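Local coordinates for protein exodeoxyribonuclease III (Archaeoglobus fulgidus, PDB 2VOA) that cleaves DNA at abasic sites as an AP endonuclease of the exonuclease III family, probably with the help of magnesium or manganese ions, at residues L16-P21 against R240-P245; D155-D160 against L213-D218; Y198-Y203 against P245-P250. The protein carries 1 engineered substitution. All coordinates share one frame; numbering follows the deposited sequence.

Contact 1: residues L16-P21 against R240-P245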
loop_
_atom_site.group_PDB
_atom_site.type_symbol
_atom_site.label_atom_id
_atom_site.label_comp_id
_atom_site.label_asym_id
_atom_site.label_seq_id
_atom_site.Cartn_x
_atom_site.Cartn_y
_atom_site.Cartn_z
ATOM N N LEU A 16 7.259 -8.584 2.835
ATOM C CA LEU A 16 7.456 -9.344 4.083
ATOM C C LEU A 16 6.192 -10.093 4.501
ATOM O O LEU A 16 6.268 -11.182 5.090
ATOM C CB LEU A 16 7.942 -8.433 5.219
ATOM C CG LEU A 16 9.357 -7.851 5.072
ATOM C CD1 LEU A 16 9.615 -6.807 6.146
ATOM C CD2 LEU A 16 10.446 -8.949 5.103
ATOM N N HIS A 17 5.031 -9.527 4.181
ATOM C CA HIS A 17 3.764 -10.165 4.528
ATOM C C HIS A 17 3.574 -11.487 3.773
ATOM O O HIS A 17 2.702 -12.282 4.150
ATOM C CB HIS A 17 2.588 -9.227 4.246
ATOM C CG HIS A 17 2.359 -8.985 2.787
ATOM N ND1 HIS A 17 3.148 -8.133 2.039
ATOM C CD2 HIS A 17 1.451 -9.508 1.930
ATOM C CE1 HIS A 17 2.719 -8.129 0.787
ATOM N NE2 HIS A 17 1.687 -8.951 0.698
ATOM N N ILE A 18 4.360 -11.692 2.707
ATOM C CA ILE A 18 4.380 -12.946 1.958
ATOM C C ILE A 18 5.559 -13.796 2.425
ATOM O O ILE A 18 5.383 -14.947 2.790
ATOM C CB ILE A 18 4.546 -12.733 0.400
ATOM C CG1 ILE A 18 3.384 -11.917 -0.184
ATOM C CG2 ILE A 18 4.667 -14.072 -0.315
ATOM C CD1 ILE A 18 2.017 -12.564 -0.016
ATOM N N VAL A 19 6.758 -13.214 2.397
ATOM C CA VAL A 19 8.004 -13.999 2.536
ATOM C C VAL A 19 8.088 -14.626 3.930
ATOM O O VAL A 19 8.389 -15.811 4.078
ATOM C CB VAL A 19 9.244 -13.120 2.272
ATOM C CG1 VAL A 19 10.547 -13.859 2.648
ATOM C CG2 VAL A 19 9.261 -12.661 0.816
ATOM N N ILE A 20 7.826 -13.826 4.955
ATOM C CA ILE A 20 7.975 -14.318 6.329
ATOM C C ILE A 20 7.010 -15.495 6.641
ATOM O O ILE A 20 7.470 -16.564 7.057
ATOM C CB ILE A 20 7.946 -13.155 7.366
ATOM C CG1 ILE A 20 9.081 -12.142 7.083
ATOM C CG2 ILE A 20 8.005 -13.684 8.833
ATOM C CD1 ILE A 20 10.511 -12.758 7.023
ATOM N N PRO A 21 5.690 -15.327 6.406
ATOM C CA PRO A 21 4.791 -16.497 6.573
ATOM C C PRO A 21 5.160 -17.689 5.658
ATOM O O PRO A 21 5.002 -18.867 6.051
ATOM C CB PRO A 21 3.421 -15.936 6.179
ATOM C CG PRO A 21 3.523 -14.461 6.488
ATOM C CD PRO A 21 4.925 -14.103 6.077
ATOM N N ARG A 240 1.347 -16.339 -5.045
ATOM C CA ARG A 240 0.950 -15.545 -6.227
ATOM C C ARG A 240 -0.547 -15.160 -6.247
ATOM O O ARG A 240 -0.959 -14.210 -6.918
ATOM C CB ARG A 240 1.358 -16.269 -7.520
ATOM C CG ARG A 240 1.143 -15.448 -8.811
ATOM C CD ARG A 240 2.025 -14.199 -8.831
ATOM N NE ARG A 240 1.885 -13.336 -10.023
ATOM C CZ ARG A 240 0.910 -12.434 -10.187
ATOM N NH1 ARG A 240 -0.069 -12.328 -9.293
ATOM N NH2 ARG A 240 0.866 -11.679 -11.274
ATOM N N LEU A 241 -1.344 -15.935 -5.522
ATOM C CA LEU A 241 -2.781 -15.701 -5.381
ATOM C C LEU A 241 -3.129 -14.898 -4.130
ATOM O O LEU A 241 -4.290 -14.466 -3.954
ATOM C CB LEU A 241 -3.509 -17.048 -5.341
ATOM C CG LEU A 241 -3.293 -18.028 -6.500
ATOM C CD1 LEU A 241 -3.829 -19.403 -6.126
ATOM C CD2 LEU A 241 -4.005 -17.538 -7.743
ATOM N N ALA A 242 -2.150 -14.707 -3.249
ATOM C CA ALA A 242 -2.397 -13.977 -2.009
ATOM C C ALA A 242 -2.552 -12.477 -2.273
ATOM O O ALA A 242 -2.284 -12.005 -3.396
ATOM C CB ALA A 242 -1.280 -14.244 -1.011
ATOM N N GLU A 243 -2.972 -11.732 -1.249
ATOM C CA GLU A 243 -3.138 -10.277 -1.380
ATOM C C GLU A 243 -1.781 -9.595 -1.524
ATOM O O GLU A 243 -0.812 -9.998 -0.875
ATOM C CB GLU A 243 -3.944 -9.699 -0.208
ATOM C CG GLU A 243 -5.439 -9.810 -0.434
ATOM C CD GLU A 243 -5.899 -8.957 -1.613
ATOM O OE1 GLU A 243 -6.132 -9.527 -2.709
ATOM O OE2 GLU A 243 -5.998 -7.714 -1.445
ATOM N N LYS A 244 -1.728 -8.591 -2.402
ATOM C CA LYS A 244 -0.497 -7.866 -2.754
ATOM C C LYS A 244 0.674 -8.828 -3.008
ATOM O O LYS A 244 1.695 -8.811 -2.310
ATOM C CB LYS A 244 -0.175 -6.780 -1.710
ATOM C CG LYS A 244 -1.156 -5.603 -1.734
ATOM C CD LYS A 244 -0.858 -4.635 -0.604
ATOM C CE LYS A 244 -1.568 -3.307 -0.805
ATOM N NZ LYS A 244 -0.927 -2.241 0.037
ATOM N N PRO A 245 0.516 -9.690 -4.029
ATOM C CA PRO A 245 1.542 -10.691 -4.332
ATOM C C PRO A 245 2.706 -10.112 -5.117
ATOM O O PRO A 245 2.545 -9.085 -5.782
ATOM C CB PRO A 245 0.792 -11.692 -5.212
ATOM C CG PRO A 245 -0.226 -10.844 -5.945
ATOM C CD PRO A 245 -0.630 -9.748 -4.964
#
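H17 reaches from helix 16-26 to two successive backbone carbonyls of the loop that follows helix 238-241. Its CG stands between the backbone N and the carbonyl carbon (chi1 69°), and the imidazole meets the loop with its edge. The one N-H of NE2 is shared. H17 NE2 donates to E243 O at 3.1 Å (142°), the acceptor lying close to the ring plane, while K244 O, 3.0 Å from H17 NE2, receives a weak bond at 130°. K244 O has a second donor in R15 NH1, just before the helix. Beside this fork K244 CB lies 3.7 Å from H17 NE2, and the lysine side chain crosses the imidazole at about a right angle before it leads away. The apolar half is I18, whose CD1 touches A242 CB at 3.8 Å and flanks E243 O at 3.9 Å, while its CG1 lies over the rim of one face of the H17 ring. The contact thus fastens the start of the helix to the connection leading into strand 251-255. Because NE2 is the donor to both carbonyls, that nitrogen carries a proton, and of the two acceptors K244 O is shared with the charged R15.

Contact 2: residues D155-D160 against L213-D218; sequences DVHSPD and LGWRGD. Engineered in segment 213-218: G217 (natural residue Val).
R216 lies alongside D155, both side chains pointing the same way, and grips the carboxylate side-on: NE at 2.9 Å and NH2 at 3.1 Å both donate to D155 OD2. That oxygen sits in the guanidinium plane, yet the two nitrogens approach it from one and the same face of the carboxylate, whose plane is turned 49° from theirs. Bends at chi2 and chi3 fold the arginine back to this position. R189 NH2 adds a salt bridge to the same OD2 and D186 one to R216 NH2, while R216 NH1 donates to D218 O. An alanine in place of R216 would probably leave D155 with R189 but without its side-on partner, and D186 and D218 O without this donor. On the backbone, R216 N donates to D155 O at 2.7 Å. With the bond from H157 N to G214 O this frames V156 and W215 as a non-hydrogen-bonded antiparallel pair, a single bridge between two loops of the DNase I-like fold, the second running into strand 218-222. Here V156 CG1 presses on W215 CE3 at 3.5 Å. The indole also meets F200 and H165, and together with F200 it probably belongs to the abasic-site pocket, as the equivalent aromatics do in human AP endonuclease. H157 is well packed too, although its N bond to G214 O is weak, at 3.2 Å. Its ring makes an offset edge-to-face pair with the five-membered ring of W215, planes at 81°. L213 CD2 covers one face of the H157 ring, 4.0 Å from its centroid, and H157 ND1 and S158 OG, 2.8 Å apart, are hydrogen-bonded. The looser, solvent side is at the salt bridge, where water 1 donates to D155 OD1 and holds R216 NH2 only weakly.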
loop_
_atom_site.group_PDB
_atom_site.type_symbol
_atom_site.label_atom_id
_atom_site.label_comp_id
_atom_site.label_asym_id
_atom_site.label_seq_id
_atom_site.Cartn_x
_atom_site.Cartn_y
_atom_site.Cartn_z
ATOM N N ASP A 155 8.955 -23.032 -21.766
ATOM C CA ASP A 155 9.116 -22.024 -20.707
ATOM C C ASP A 155 8.372 -20.710 -20.949
ATOM O O ASP A 155 8.414 -19.810 -20.110
ATOM C CB ASP A 155 10.607 -21.727 -20.475
ATOM C CG ASP A 155 11.366 -22.939 -19.989
ATOM O OD1 ASP A 155 12.266 -23.401 -20.717
ATOM O OD2 ASP A 155 11.033 -23.457 -18.889
ATOM N N VAL A 156 7.685 -20.608 -22.081
ATOM C CA VAL A 156 6.899 -19.406 -22.403
ATOM C C VAL A 156 5.510 -19.819 -22.921
ATOM O O VAL A 156 5.337 -20.900 -23.517
ATOM C CB VAL A 156 7.613 -18.456 -23.458
ATOM C CG1 VAL A 156 8.991 -18.011 -22.979
ATOM C CG2 VAL A 156 7.694 -19.086 -24.847
ATOM N N HIS A 157 4.520 -18.964 -22.698
ATOM C CA HIS A 157 3.156 -19.303 -23.124
ATOM C C HIS A 157 2.945 -19.321 -24.652
ATOM O O HIS A 157 2.083 -20.062 -25.156
ATOM C CB HIS A 157 2.126 -18.387 -22.440
ATOM C CG HIS A 157 2.344 -16.927 -22.697
ATOM N ND1 HIS A 157 2.052 -16.330 -23.904
ATOM C CD2 HIS A 157 2.809 -15.943 -21.895
ATOM C CE1 HIS A 157 2.347 -15.043 -23.839
ATOM N NE2 HIS A 157 2.801 -14.782 -22.626
ATOM N N SER A 158 3.711 -18.509 -25.384
ATOM C CA SER A 158 3.510 -18.315 -26.836
ATOM C C SER A 158 4.840 -18.227 -27.590
ATOM O O SER A 158 5.221 -17.152 -28.079
ATOM C CB SER A 158 2.686 -17.047 -27.111
ATOM O OG SER A 158 1.423 -17.101 -26.473
ATOM N N PRO A 159 5.567 -19.355 -27.686
ATOM C CA PRO A 159 6.913 -19.320 -28.278
ATOM C C PRO A 159 6.927 -18.728 -29.691
ATOM O O PRO A 159 7.863 -18.018 -30.051
ATOM C CB PRO A 159 7.345 -20.799 -28.302
ATOM C CG PRO A 159 6.127 -21.601 -27.983
ATOM C CD PRO A 159 5.197 -20.701 -27.211
ATOM N N ASP A 160 5.871 -18.993 -30.451
ATOM C CA ASP A 160 5.743 -18.521 -31.823
ATOM C C ASP A 160 5.737 -16.988 -31.952
ATOM O O ASP A 160 6.100 -16.453 -33.010
ATOM C CB ASP A 160 4.476 -19.115 -32.468
ATOM C CG ASP A 160 3.211 -18.925 -31.610
ATOM O OD1 ASP A 160 3.243 -19.167 -30.371
ATOM O OD2 ASP A 160 2.160 -18.557 -32.196
ATOM N N LEU A 213 -1.054 -17.334 -19.081
ATOM C CA LEU A 213 -0.152 -16.396 -19.760
ATOM C C LEU A 213 1.008 -16.057 -18.834
ATOM O O LEU A 213 1.090 -14.958 -18.265
ATOM C CB LEU A 213 -0.904 -15.137 -20.212
ATOM C CG LEU A 213 -2.066 -15.343 -21.200
ATOM C CD1 LEU A 213 -2.738 -14.009 -21.435
ATOM C CD2 LEU A 213 -1.547 -15.936 -22.495
ATOM N N GLY A 214 1.897 -17.033 -18.677
ATOM C CA GLY A 214 3.073 -16.879 -17.843
ATOM C C GLY A 214 4.362 -17.234 -18.561
ATOM O O GLY A 214 4.351 -17.644 -19.747
ATOM N N TRP A 215 5.452 -17.053 -17.812
ATOM C CA TRP A 215 6.841 -17.326 -18.229
ATOM C C TRP A 215 7.556 -18.115 -17.161
ATOM O O TRP A 215 7.207 -18.052 -15.973
ATOM C CB TRP A 215 7.634 -16.010 -18.369
ATOM C CG TRP A 215 7.107 -15.039 -19.329
ATOM C CD1 TRP A 215 5.932 -14.329 -19.231
ATOM C CD2 TRP A 215 7.734 -14.616 -20.541
ATOM N NE1 TRP A 215 5.794 -13.513 -20.315
ATOM C CE2 TRP A 215 6.880 -13.664 -21.136
ATOM C CE3 TRP A 215 8.936 -14.953 -21.187
ATOM C CZ2 TRP A 215 7.179 -13.036 -22.362
ATOM C CZ3 TRP A 215 9.228 -14.321 -22.436
ATOM C CH2 TRP A 215 8.356 -13.383 -22.983
ATOM N N ARG A 216 8.587 -18.865 -17.566
ATOM C CA ARG A 216 9.411 -19.578 -16.584
ATOM C C ARG A 216 10.874 -19.163 -16.822
ATOM O O ARG A 216 11.641 -19.846 -17.532
ATOM C CB ARG A 216 9.194 -21.108 -16.673
ATOM C CG ARG A 216 9.593 -21.865 -15.362
ATOM C CD ARG A 216 11.105 -21.892 -15.130
ATOM N NE ARG A 216 11.742 -22.733 -16.138
ATOM C CZ ARG A 216 12.853 -23.446 -15.961
ATOM N NH1 ARG A 216 13.529 -23.405 -14.799
ATOM N NH2 ARG A 216 13.287 -24.208 -16.956
ATOM N N GLY A 217 11.231 -18.011 -16.244
ATOM C CA GLY A 217 12.591 -17.453 -16.362
ATOM C C GLY A 217 13.435 -17.576 -15.090
ATOM O O GLY A 217 14.596 -17.124 -15.064
ATOM N N ASP A 218 12.853 -18.156 -14.045
ATOM C CA ASP A 218 13.518 -18.425 -12.757
ATOM C C ASP A 218 13.976 -19.893 -12.752
ATOM O O ASP A 218 13.293 -20.768 -13.292
ATOM C CB ASP A 218 12.563 -18.175 -11.581
ATOM C CG ASP A 218 12.015 -16.772 -11.567
ATOM O OD1 ASP A 218 10.894 -16.549 -12.090
ATOM O OD2 ASP A 218 12.731 -15.897 -11.039
HETATM O O HOH W 1 13.001 -25.837 -19.774
#

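Contact 3: residues Y198-Y203 against P245-P250. With nucleotides of chain C.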
loop_
_atom_site.group_PDB
_atom_site.type_symbol
_atom_site.label_atom_id
_atom_site.label_comp_id
_atom_site.label_asym_id
_atom_site.label_seq_id
_atom_site.Cartn_x
_atom_site.Cartn_y
_atom_site.Cartn_z
ATOM N N TYR A 198 4.892 -22.062 -14.708
ATOM C CA TYR A 198 5.360 -20.679 -14.857
ATOM C C TYR A 198 5.701 -20.108 -13.488
ATOM O O TYR A 198 5.042 -20.427 -12.498
ATOM C CB TYR A 198 4.334 -19.800 -15.574
ATOM C CG TYR A 198 3.979 -20.331 -16.935
ATOM C CD1 TYR A 198 2.653 -20.567 -17.266
ATOM C CD2 TYR A 198 4.975 -20.636 -17.878
ATOM C CE1 TYR A 198 2.285 -21.056 -18.517
ATOM C CE2 TYR A 198 4.618 -21.127 -19.147
ATOM C CZ TYR A 198 3.281 -21.364 -19.440
ATOM O OH TYR A 198 2.921 -21.853 -20.684
ATOM N N THR A 199 6.774 -19.329 -13.444
ATOM C CA THR A 199 7.245 -18.702 -12.215
ATOM C C THR A 199 6.987 -17.181 -12.233
ATOM O O THR A 199 7.396 -16.471 -11.321
ATOM C CB THR A 199 8.753 -18.985 -11.971
ATOM O OG1 THR A 199 9.521 -18.624 -13.133
ATOM C CG2 THR A 199 8.976 -20.468 -11.616
ATOM N N PHE A 200 6.366 -16.704 -13.315
ATOM C CA PHE A 200 6.103 -15.279 -13.514
ATOM C C PHE A 200 4.818 -15.059 -14.298
ATOM O O PHE A 200 4.601 -15.680 -15.337
ATOM C CB PHE A 200 7.267 -14.619 -14.247
ATOM C CG PHE A 200 6.969 -13.218 -14.707
ATOM C CD1 PHE A 200 6.888 -12.179 -13.786
ATOM C CD2 PHE A 200 6.765 -12.946 -16.053
ATOM C CE1 PHE A 200 6.607 -10.854 -14.211
ATOM C CE2 PHE A 200 6.495 -11.631 -16.490
ATOM C CZ PHE A 200 6.411 -10.583 -15.542
ATOM N N TYR A 201 3.969 -14.162 -13.796
ATOM C CA TYR A 201 2.788 -13.705 -14.521
ATOM C C TYR A 201 2.802 -12.188 -14.413
ATOM O O TYR A 201 2.832 -11.648 -13.300
ATOM C CB TYR A 201 1.495 -14.237 -13.893
ATOM C CG TYR A 201 1.336 -15.732 -13.991
ATOM C CD1 TYR A 201 1.791 -16.557 -12.970
ATOM C CD2 TYR A 201 0.686 -16.320 -15.086
ATOM C CE1 TYR A 201 1.634 -17.943 -13.033
ATOM C CE2 TYR A 201 0.527 -17.696 -15.157
ATOM C CZ TYR A 201 1.002 -18.494 -14.135
ATOM O OH TYR A 201 0.830 -19.859 -14.188
ATOM N N ASP A 202 2.803 -11.508 -15.555
ATOM C CA ASP A 202 2.889 -10.043 -15.588
ATOM C C ASP A 202 1.668 -9.426 -14.929
ATOM O O ASP A 202 0.550 -9.810 -15.250
ATOM C CB ASP A 202 3.038 -9.576 -17.044
ATOM C CG ASP A 202 3.412 -8.119 -17.166
ATOM O OD1 ASP A 202 2.751 -7.271 -16.551
ATOM O OD2 ASP A 202 4.349 -7.809 -17.949
ATOM N N TYR A 203 1.876 -8.480 -14.010
ATOM C CA TYR A 203 0.760 -7.812 -13.330
ATOM C C TYR A 203 -0.236 -7.182 -14.319
ATOM O O TYR A 203 -1.443 -7.057 -14.040
ATOM C CB TYR A 203 1.275 -6.668 -12.476
ATOM C CG TYR A 203 2.025 -6.997 -11.201
ATOM C CD1 TYR A 203 3.247 -6.373 -10.927
ATOM C CD2 TYR A 203 1.496 -7.861 -10.242
ATOM C CE1 TYR A 203 3.929 -6.601 -9.729
ATOM C CE2 TYR A 203 2.184 -8.113 -9.033
ATOM C CZ TYR A 203 3.381 -7.465 -8.781
ATOM O OH TYR A 203 4.052 -7.679 -7.598
ATOM N N PRO A 245 0.516 -9.690 -4.029
ATOM C CA PRO A 245 1.542 -10.691 -4.332
ATOM C C PRO A 245 2.706 -10.112 -5.117
ATOM O O PRO A 245 2.545 -9.085 -5.782
ATOM C CB PRO A 245 0.792 -11.692 -5.212
ATOM C CG PRO A 245 -0.226 -10.844 -5.945
ATOM C CD PRO A 245 -0.630 -9.748 -4.964
ATOM N N SER A 246 3.858 -10.785 -5.054
ATOM C CA SER A 246 4.911 -10.560 -6.056
ATOM C C SER A 246 4.351 -10.997 -7.414
ATOM O O SER A 246 3.430 -11.809 -7.461
ATOM C CB SER A 246 6.138 -11.436 -5.767
ATOM O OG SER A 246 7.168 -11.111 -6.696
ATOM N N ASP A 247 4.920 -10.501 -8.512
ATOM C CA ASP A 247 4.550 -11.030 -9.832
ATOM C C ASP A 247 5.176 -12.408 -10.112
ATOM O O ASP A 247 4.675 -13.148 -10.961
ATOM C CB ASP A 247 4.806 -10.025 -10.985
ATOM C CG ASP A 247 6.163 -9.323 -10.904
ATOM O OD1 ASP A 247 7.042 -9.693 -10.070
ATOM O OD2 ASP A 247 6.374 -8.407 -11.739
ATOM N N HIS A 248 6.239 -12.757 -9.383
ATOM C CA HIS A 248 6.857 -14.090 -9.480
ATOM C C HIS A 248 6.317 -15.063 -8.418
ATOM O O HIS A 248 5.800 -14.626 -7.374
ATOM C CB HIS A 248 8.382 -13.979 -9.345
ATOM C CG HIS A 248 9.033 -13.304 -10.501
ATOM N ND1 HIS A 248 9.861 -13.976 -11.382
ATOM C CD2 HIS A 248 9.024 -12.013 -10.897
ATOM C CE1 HIS A 248 10.293 -13.130 -12.298
ATOM N NE2 HIS A 248 9.794 -11.937 -12.038
ATOM N N LEU A 249 6.485 -16.366 -8.684
ATOM C CA LEU A 249 6.211 -17.453 -7.730
ATOM C C LEU A 249 7.546 -17.989 -7.159
ATOM O O LEU A 249 8.557 -18.012 -7.884
ATOM C CB LEU A 249 5.566 -18.646 -8.468
ATOM C CG LEU A 249 4.119 -18.647 -8.940
ATOM C CD1 LEU A 249 3.889 -17.638 -10.061
ATOM C CD2 LEU A 249 3.756 -20.039 -9.405
ATOM N N PRO A 250 7.564 -18.458 -5.885
ATOM C CA PRO A 250 8.753 -19.214 -5.466
ATOM C C PRO A 250 8.915 -20.502 -6.277
ATOM O O PRO A 250 7.913 -21.163 -6.630
ATOM C CB PRO A 250 8.438 -19.598 -4.000
ATOM C CG PRO A 250 7.489 -18.571 -3.549
ATOM C CD PRO A 250 6.606 -18.336 -4.768
ATOM P P DC C 2 -2.038 -4.288 -9.333
ATOM O OP1 DC C 2 -2.337 -5.680 -8.947
ATOM O OP2 DC C 2 -2.978 -3.191 -8.968
ATOM O "O5'" DC C 2 -0.643 -3.844 -8.734
ATOM C "C5'" DC C 2 0.437 -4.772 -8.857
ATOM C "C4'" DC C 2 1.748 -4.093 -8.574
ATOM O "O4'" DC C 2 2.101 -3.332 -9.754
ATOM C "C3'" DC C 2 1.760 -3.131 -7.384
ATOM O "O3'" DC C 2 2.870 -3.433 -6.591
ATOM C "C2'" DC C 2 1.991 -1.768 -8.032
ATOM C "C1'" DC C 2 2.769 -2.193 -9.278
ATOM N N1 DC C 2 2.868 -1.122 -10.354
ATOM C C2 DC C 2 4.042 -1.048 -11.117
ATOM O O2 DC C 2 4.945 -1.870 -10.930
ATOM N N3 DC C 2 4.145 -0.068 -12.056
ATOM C C4 DC C 2 3.153 0.805 -12.224
ATOM N N4 DC C 2 3.326 1.737 -13.166
ATOM C C5 DC C 2 1.950 0.757 -11.468
ATOM C C6 DC C 2 1.854 -0.209 -10.539
ATOM O "O5'" DG C 1 -2.819 -3.233 -15.431
ATOM C "C5'" DG C 1 -2.886 -2.763 -14.096
ATOM C "C4'" DG C 1 -2.074 -3.668 -13.182
ATOM O "O4'" DG C 1 -0.671 -3.766 -13.575
ATOM C "C3'" DG C 1 -2.020 -3.202 -11.738
ATOM O "O3'" DG C 1 -1.854 -4.338 -10.909
ATOM C "C2'" DG C 1 -0.784 -2.311 -11.683
ATOM C "C1'" DG C 1 0.135 -3.029 -12.672
ATOM N N9 DG C 1 0.934 -2.141 -13.493
ATOM C C8 DG C 1 0.534 -0.970 -14.109
ATOM N N7 DG C 1 1.480 -0.421 -14.813
ATOM C C5 DG C 1 2.551 -1.282 -14.672
ATOM C C6 DG C 1 3.845 -1.183 -15.202
ATOM O O6 DG C 1 4.269 -0.279 -15.941
ATOM N N1 DG C 1 4.644 -2.272 -14.830
ATOM C C2 DG C 1 4.237 -3.312 -14.010
ATOM N N2 DG C 1 5.146 -4.272 -13.742
ATOM N N3 DG C 1 3.010 -3.399 -13.500
ATOM C C4 DG C 1 2.234 -2.351 -13.869
HETATM O O HOH W 2 4.644 -7.502 -13.733
#
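Y203 stands between D247 and the bound DNA, its CG anti to the carbonyl carbon (chi1 -72°). Its CB rests against the sugar of DG1 of chain C, near O4'. CG and CD2 lie under C5' of DC2 of chain C, and Y203 CD1 is 3.5 Å from that nucleotide's O4'. Y203 CE1 passes D247 OD2 at 3.6 Å, CE2 comes up to P245 O, and CZ faces D247 N. At the tip Y203 OH donates to P245 O at 2.7 Å, on a lone pair in the carbonyl plane, and is also bound by N10 ND2. The Y203 ring is thus sandwiched, with DC2 C5' over the centre of one face and D247 CB over the other, 3.6 Å from the centroid. Water 2 accepts from Y203 N and donates to D247 OD2. Further along, bonds from Y201 N to D247 O and from L249 N to T199 O frame F200 and H248 as a non-hydrogen-bonded antiparallel pair. F200 CD1 lies over the H248 ring, 3.4 Å from its NE2, and L249 CD1 meets the edge of Y201 at CE1. D218 OD1 takes both H248 ND1 and T199 OG1. Of the predicted metal ligands, D247 is therefore placed by backbone pairing and the Y203 face, H248 by D218 OD1 and F200; Y203 also packs on the DNA, probably helping to hold it.

How the contacts relate
From the N terminus, helix 16-26 is met first, and contact 1 closes a long loop by joining it to 240-245, enclosing most of the chain. Contact 2 lies wholly within that loop, bringing 155-160, after strand 141-144, to 213-218, which runs into strand 218-222. Contact 3 joins 198-203, from between the segments of contact 2, to 245-250, and so crosses contact 2; it also crosses contact 1, with which it shares P245. R240, at the start of contact 1's second segment, donates to Y201 O and D247 O of contact 3. D218 of contact 2 meets T199 and H248 of contact 3, which ties together the loops leading into strands 218-222 and 251-255, one from each sheet.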